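Local atomic coordinates of Two-component sensor histidine kinase (Nostoc sp., PDB entry 3OLO), a protein that probably senses a signal through its PAS domain and passes it on by histidine autophosphorylation and phosphotransfer in a two-component pathway. Residues Y48-E51 and Q52-M56; W70-I73 and R74-N78. All coordinates share one frame; numbering follows the deposited sequence.

How the contacts relate
Two short helices of one PAS domain show how local contacts define where a helix starts and stops. Contact 1 starts helix 50-53 with a capping box and follows it through its exit, while contact 2 runs along helix 70-76 to the Asn77 turn that leads into strand 78-86. The helices follow each other in the chain but lie on opposite sides of its centre; the contact centres are 25 Å apart and the nearest atoms about 12 Å, so the two do not touch. A bound glycerol, probably from the crystallisation liquor, lies about 4 Å from the side chain of Arg50 in contact 1.

Contact 1 (Y48-E51 and Q52-M56); sequences YSRE and QLLSM
Polar bonds between Ser49 and Gln52 open helix 50-53. Ser49 OG accepts from Gln52 N at 3.1 Å, and Gln52 OE1 accepts from Ser49 N at 3.0 Å along an almost straight N-H...O path (177°). The amide can turn back because Gln52 CG lies beside its own backbone N (chi1 -78°) and the chain beyond is extended; Ser49 OG also gives OE1 a weak bond. This reciprocal pairing is a capping box, with Ser49 as N-cap, at the start of a short helix in the PAS fold. Gln88 takes the remaining amide end, NE2. In the backbone, Leu53 N donates to Ser49 O and Leu54 N to Arg50 O, while at the exit Ser55 OG and Ser55 N reach Gln52 O from the same face of its plane.

Packing centres on Tyr48. The selenomethionine Met56 bends at chi3 (69°) to lay CE over the middle of the ring, 3.6 Å from its centroid, a CH-pi contact; SE, 4.0 Å from that centroid, adds a Met-aromatic one. Gln52 CD sits at the ring edge, and Leu53 CG packs against Tyr48 CB at 3.6 Å. With an alanine here, Met56 CE and SE would probably lose the aromatic face, and the end of Met56 would be freer to turn. The Arg50 and Leu54 side chains lie side by side, Arg50 CG against Leu54 CD1, while the guanidinium reaches Val38 O and Asp40.

Contact 2 (W70-I73 and R74-N78); sequences WEEI and RQKNN
The amide of Gln75 comes up against the side chain of Glu71 one turn earlier, its plane nearly perpendicular (87°) to the carboxylate. Gln75 NE2 comes 3.2 Å from Glu71 CG, whereas its approach to OE2 is too poorly angled for a hydrogen bond. Another flat group, the Trp70 indole, leads off the helix: it meets the rings of Trp33, Phe65 and His68, and its NE1 bonds to Phe65 O. Trp70, Glu71 and Gln75 belong to helix 70-76, which precedes strand 78-86, an outermost strand of the chain's five-stranded antiparallel PAS sheet.

Successive i to i+4 backbone bonds carry the helix. Arg74 N donates to Trp70 O at 2.9 Å, Gln75 N to Glu71 O, and Lys76 N to Glu72 O. At the last turn Ile73 O receives weak bonds from both Lys76 N and Asn77 N; Asn77 then leaves the helix with positive phi, its OD1 held by Arg108.

Glu72 and Lys76 lie alongside each other, pointing the same way. Their opposite charges stop short of contact, Glu72 OE1 standing 4.6 Å from Lys76 NZ. Nearer the backbone, with CG beside its own backbone N (chi1 -65°), Lys76 sets that CG 3.1 Å from Glu72 O.

Contact 1 (Y48-E51 and Q52-M56)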
ATOM      1  N   TYR A  48      -4.963  -1.064 -18.401  1.00 30.50           N
ATOM      2  CA  TYR A  48      -4.221  -2.218 -18.879  1.00 31.99           C
ATOM      3  C   TYR A  48      -4.275  -3.333 -17.856  1.00 34.00           C
ATOM      4  O   TYR A  48      -4.377  -3.085 -16.665  1.00 33.80           O
ATOM      5  CB  TYR A  48      -2.772  -1.837 -19.116  1.00 29.83           C
ATOM      6  CG  TYR A  48      -2.583  -0.952 -20.309  1.00 27.58           C
ATOM      7  CD1 TYR A  48      -2.446  -1.495 -21.577  1.00 25.37           C
ATOM      8  CD2 TYR A  48      -2.534   0.429 -20.168  1.00 24.89           C
ATOM      9  CE1 TYR A  48      -2.272  -0.686 -22.676  1.00 31.23           C
ATOM     10  CE2 TYR A  48      -2.358   1.242 -21.256  1.00 29.24           C
ATOM     11  CZ  TYR A  48      -2.232   0.677 -22.507  1.00 25.82           C
ATOM     12  OH  TYR A  48      -2.061   1.488 -23.573  1.00 27.30           O
ATOM     13  N   SER A  49      -4.209  -4.567 -18.329  1.00 32.98           N
ATOM     14  CA  SER A  49      -4.196  -5.704 -17.433  1.00 31.99           C
ATOM     15  C   SER A  49      -2.825  -5.763 -16.788  1.00 32.96           C
ATOM     16  O   SER A  49      -1.874  -5.138 -17.270  1.00 31.78           O
ATOM     17  CB  SER A  49      -4.456  -6.992 -18.208  1.00 34.26           C
ATOM     18  OG  SER A  49      -3.282  -7.379 -18.902  1.00 38.23           O
ATOM     19  N   ARG A  50      -2.720  -6.514 -15.701  1.00 28.45           N
ATOM     20  CA  ARG A  50      -1.470  -6.596 -14.971  1.00 28.27           C
ATOM     21  C   ARG A  50      -0.412  -7.204 -15.869  1.00 27.72           C
ATOM     22  O   ARG A  50       0.714  -6.745 -15.898  1.00 32.70           O
ATOM     23  CB  ARG A  50      -1.615  -7.436 -13.704  1.00 28.45           C
ATOM     24  CG  ARG A  50      -0.264  -7.731 -13.030  1.00 35.09           C
ATOM     25  CD  ARG A  50      -0.394  -8.258 -11.603  1.00 27.62           C
ATOM     26  NE  ARG A  50      -0.727  -7.206 -10.649  1.00 34.11           N
ATOM     27  CZ  ARG A  50      -1.944  -6.981 -10.163  1.00 38.11           C
ATOM     28  NH1 ARG A  50      -2.971  -7.730 -10.540  1.00 38.01           N
ATOM     29  NH2 ARG A  50      -2.134  -6.005  -9.291  1.00 32.93           N
ATOM     30  N   GLU A  51      -0.781  -8.236 -16.615  1.00 34.57           N
ATOM     31  CA  GLU A  51       0.177  -8.917 -17.463  1.00 40.67           C
ATOM     32  C   GLU A  51       0.651  -7.995 -18.589  1.00 43.40           C
ATOM     33  O   GLU A  51       1.787  -8.106 -19.046  1.00 41.60           O
ATOM     34  CB  GLU A  51      -0.432 -10.198 -18.036  1.00 53.09           C
ATOM     35  CG  GLU A  51      -0.879 -11.204 -16.976  1.00 82.04           C
ATOM     36  CD  GLU A  51       0.286 -11.884 -16.269  1.00 91.07           C
ATOM     37  OE1 GLU A  51       0.654 -13.013 -16.671  1.00 92.76           O
ATOM     38  OE2 GLU A  51       0.829 -11.299 -15.304  1.00 84.20           O
ATOM     39  N   GLN A  52      -0.212  -7.085 -19.034  1.00 42.86           N
ATOM     40  CA  GLN A  52       0.181  -6.117 -20.056  1.00 36.52           C
ATOM     41  C   GLN A  52       1.174  -5.118 -19.479  1.00 33.41           C
ATOM     42  O   GLN A  52       2.209  -4.847 -20.077  1.00 38.11           O
ATOM     43  CB  GLN A  52      -1.029  -5.357 -20.596  1.00 31.44           C
ATOM     44  CG  GLN A  52      -1.858  -6.122 -21.596  1.00 28.66           C
ATOM     45  CD  GLN A  52      -3.047  -5.327 -22.075  1.00 34.07           C
ATOM     46  OE1 GLN A  52      -3.986  -5.088 -21.321  1.00 30.25           O
ATOM     47  NE2 GLN A  52      -3.023  -4.919 -23.341  1.00 32.31           N
ATOM     48  N   LEU A  53       0.856  -4.584 -18.303  1.00 29.75           N
ATOM     49  CA  LEU A  53       1.696  -3.573 -17.665  1.00 31.20           C
ATOM     50  C   LEU A  53       3.082  -4.112 -17.342  1.00 29.07           C
ATOM     51  O   LEU A  53       4.051  -3.370 -17.367  1.00 35.63           O
ATOM     52  CB  LEU A  53       1.030  -3.031 -16.391  1.00 26.89           C
ATOM     53  CG  LEU A  53      -0.135  -2.053 -16.636  1.00 30.89           C
ATOM     54  CD1 LEU A  53      -0.958  -1.802 -15.373  1.00 31.22           C
ATOM     55  CD2 LEU A  53       0.376  -0.732 -17.196  1.00 25.50           C
ATOM     56  N   LEU A  54       3.189  -5.406 -17.069  1.00 25.74           N
ATOM     57  CA  LEU A  54       4.466  -5.962 -16.614  1.00 31.59           C
ATOM     58  C   LEU A  54       5.400  -6.268 -17.779  1.00 34.54           C
ATOM     59  O   LEU A  54       6.471  -6.846 -17.596  1.00 35.50           O
ATOM     60  CB  LEU A  54       4.247  -7.206 -15.738  1.00 37.69           C
ATOM     61  CG  LEU A  54       3.634  -6.891 -14.359  1.00 38.42           C
ATOM     62  CD1 LEU A  54       3.404  -8.163 -13.531  1.00 34.68           C
ATOM     63  CD2 LEU A  54       4.505  -5.898 -13.578  1.00 31.80           C
ATOM     64  N   SER A  55       4.991  -5.881 -18.979  1.00 31.94           N
ATOM     65  CA  SER A  55       5.887  -5.931 -20.127  1.00 36.02           C
ATOM     66  C   SER A  55       5.973  -4.542 -20.738  1.00 37.29           C
ATOM     67  O   SER A  55       6.439  -4.373 -21.857  1.00 40.57           O
ATOM     68  CB  SER A  55       5.390  -6.940 -21.159  1.00 40.90           C
ATOM     69  OG  SER A  55       4.121  -6.556 -21.649  1.00 54.61           O
HETATM   70  N   MSE A  56       5.538  -3.537 -19.982  1.00 34.12           N
HETATM   71  CA  MSE A  56       5.477  -2.184 -20.506  1.00 33.35           C
HETATM   72  C   MSE A  56       6.431  -1.232 -19.790  1.00 30.16           C
HETATM   73  O   MSE A  56       7.040  -1.575 -18.783  1.00 29.17           O
HETATM   74  CB  MSE A  56       4.037  -1.656 -20.442  1.00 38.41           C
HETATM   75  CG  MSE A  56       3.117  -2.256 -21.519  1.00 41.55           C
HETATM   76 SE   MSE A  56       1.213  -1.878 -21.228  0.74 34.88          SE
HETATM   77  CE  MSE A  56       1.214   0.040 -21.568  1.00 34.98           C
TER

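Contact 2 (W70-I73 and R74-N78)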
ATOM      1  N   TRP A  70      14.556  13.789 -16.208  1.00 64.22           N
ATOM      2  CA  TRP A  70      14.714  12.572 -15.423  1.00 61.48           C
ATOM      3  C   TRP A  70      15.991  12.560 -14.600  1.00 66.80           C
ATOM      4  O   TRP A  70      15.972  12.150 -13.444  1.00 60.73           O
ATOM      5  CB  TRP A  70      14.670  11.345 -16.335  1.00 60.37           C
ATOM      6  CG  TRP A  70      13.302  11.064 -16.838  1.00 60.94           C
ATOM      7  CD1 TRP A  70      12.865  11.144 -18.128  1.00 64.26           C
ATOM      8  CD2 TRP A  70      12.173  10.676 -16.052  1.00 61.55           C
ATOM      9  NE1 TRP A  70      11.533  10.820 -18.194  1.00 69.13           N
ATOM     10  CE2 TRP A  70      11.084  10.530 -16.931  1.00 69.65           C
ATOM     11  CE3 TRP A  70      11.977  10.436 -14.688  1.00 59.35           C
ATOM     12  CZ2 TRP A  70       9.817  10.149 -16.493  1.00 74.62           C
ATOM     13  CZ3 TRP A  70      10.722  10.060 -14.254  1.00 62.79           C
ATOM     14  CH2 TRP A  70       9.657   9.923 -15.153  1.00 65.87           C
ATOM     15  N   GLU A  71      17.100  12.996 -15.188  1.00 87.33           N
ATOM     16  CA  GLU A  71      18.360  13.031 -14.457  1.00 95.78           C
ATOM     17  C   GLU A  71      18.170  13.772 -13.143  1.00 85.48           C
ATOM     18  O   GLU A  71      18.467  13.247 -12.072  1.00 85.60           O
ATOM     19  CB  GLU A  71      19.446  13.719 -15.272  1.00103.98           C
ATOM     20  CG  GLU A  71      20.748  13.875 -14.504  1.00110.28           C
ATOM     21  CD  GLU A  71      21.891  13.099 -15.125  1.00114.15           C
ATOM     22  OE1 GLU A  71      21.683  12.479 -16.190  1.00116.10           O
ATOM     23  OE2 GLU A  71      22.999  13.111 -14.544  1.00108.74           O
ATOM     24  N   GLU A  72      17.675  14.999 -13.239  1.00 72.13           N
ATOM     25  CA  GLU A  72      17.393  15.799 -12.057  1.00 71.98           C
ATOM     26  C   GLU A  72      16.384  15.110 -11.136  1.00 62.70           C
ATOM     27  O   GLU A  72      16.483  15.214  -9.918  1.00 59.64           O
ATOM     28  CB  GLU A  72      16.876  17.175 -12.463  1.00 74.90           C
ATOM     29  CG  GLU A  72      16.021  17.839 -11.403  1.00 82.29           C
ATOM     30  CD  GLU A  72      15.692  19.276 -11.744  1.00 95.14           C
ATOM     31  OE1 GLU A  72      15.098  19.967 -10.890  1.00100.63           O
ATOM     32  OE2 GLU A  72      16.031  19.716 -12.865  1.00 97.21           O
ATOM     33  N   ILE A  73      15.415  14.410 -11.713  1.00 54.53           N
ATOM     34  CA  ILE A  73      14.437  13.674 -10.912  1.00 60.43           C
ATOM     35  C   ILE A  73      15.150  12.679  -9.994  1.00 64.65           C
ATOM     36  O   ILE A  73      14.914  12.651  -8.787  1.00 66.50           O
ATOM     37  CB  ILE A  73      13.423  12.897 -11.792  1.00 57.05           C
ATOM     38  CG1 ILE A  73      12.556  13.858 -12.622  1.00 64.50           C
ATOM     39  CG2 ILE A  73      12.557  11.977 -10.932  1.00 54.16           C
ATOM     40  CD1 ILE A  73      12.191  15.146 -11.915  1.00 69.37           C
ATOM     41  N   ARG A  74      16.030  11.871 -10.576  1.00 66.74           N
ATOM     42  CA  ARG A  74      16.742  10.834  -9.842  1.00 66.87           C
ATOM     43  C   ARG A  74      17.549  11.419  -8.696  1.00 73.65           C
ATOM     44  O   ARG A  74      17.532  10.894  -7.582  1.00 85.57           O
ATOM     45  CB  ARG A  74      17.666  10.075 -10.788  1.00 67.94           C
ATOM     46  CG  ARG A  74      16.923   9.267 -11.831  1.00 68.12           C
ATOM     47  CD  ARG A  74      17.847   8.779 -12.925  1.00 73.99           C
ATOM     48  NE  ARG A  74      17.495   7.428 -13.350  1.00 85.75           N
ATOM     49  CZ  ARG A  74      17.673   6.952 -14.577  1.00 91.74           C
ATOM     50  NH1 ARG A  74      18.198   7.714 -15.529  1.00 98.62           N
ATOM     51  NH2 ARG A  74      17.318   5.708 -14.853  1.00 88.34           N
ATOM     52  N   GLN A  75      18.253  12.510  -8.973  1.00 63.91           N
ATOM     53  CA  GLN A  75      19.076  13.152  -7.960  1.00 61.15           C
ATOM     54  C   GLN A  75      18.239  13.622  -6.779  1.00 64.07           C
ATOM     55  O   GLN A  75      18.699  13.577  -5.638  1.00 61.57           O
ATOM     56  CB  GLN A  75      19.844  14.316  -8.573  1.00 60.46           C
ATOM     57  CG  GLN A  75      21.039  13.861  -9.375  1.00 64.23           C
ATOM     58  CD  GLN A  75      21.450  14.856 -10.428  1.00 64.44           C
ATOM     59  OE1 GLN A  75      21.378  16.065 -10.219  1.00 58.80           O
ATOM     60  NE2 GLN A  75      21.877  14.351 -11.581  1.00 66.52           N
ATOM     61  N   LYS A  76      17.013  14.061  -7.057  1.00 69.52           N
ATOM     62  CA  LYS A  76      16.088  14.507  -6.015  1.00 64.84           C
ATOM     63  C   LYS A  76      15.797  13.365  -5.042  1.00 65.22           C
ATOM     64  O   LYS A  76      15.777  13.563  -3.827  1.00 73.13           O
ATOM     65  CB  LYS A  76      14.788  15.027  -6.637  1.00 62.36           C
ATOM     66  CG  LYS A  76      14.950  16.297  -7.489  1.00 58.13           C
ATOM     67  CD  LYS A  76      15.136  17.538  -6.625  1.00 63.60           C
ATOM     68  CE  LYS A  76      15.787  18.681  -7.399  1.00 72.50           C
ATOM     69  NZ  LYS A  76      16.470  19.659  -6.492  1.00 70.50           N
ATOM     70  N   ASN A  77      15.578  12.172  -5.590  1.00 60.89           N
ATOM     71  CA  ASN A  77      15.368  10.950  -4.806  1.00 63.25           C
ATOM     72  C   ASN A  77      13.980  10.830  -4.157  1.00 62.91           C
ATOM     73  O   ASN A  77      13.495   9.727  -3.904  1.00 64.97           O
ATOM     74  CB  ASN A  77      16.447  10.791  -3.743  1.00 71.06           C
ATOM     75  CG  ASN A  77      16.666   9.342  -3.365  1.00 86.92           C
ATOM     76  OD1 ASN A  77      17.580   8.689  -3.869  1.00 91.72           O
ATOM     77  ND2 ASN A  77      15.809   8.822  -2.492  1.00 91.36           N
ATOM     78  N   ASN A  78      13.361  11.967  -3.866  1.00 54.70           N
ATOM     79  CA  ASN A  78      11.948  12.014  -3.518  1.00 51.46           C
ATOM     80  C   ASN A  78      11.368  13.244  -4.201  1.00 48.00           C
ATOM     81  O   ASN A  78      11.879  14.344  -4.021  1.00 47.76           O
ATOM     82  CB  ASN A  78      11.756  12.099  -2.007  1.00 56.94           C
ATOM     83  CG  ASN A  78      12.567  11.063  -1.255  1.00 62.76           C
ATOM     84  OD1 ASN A  78      12.177   9.902  -1.175  1.00 65.65           O
ATOM     85  ND2 ASN A  78      13.706  11.478  -0.701  1.00 62.18           N
TER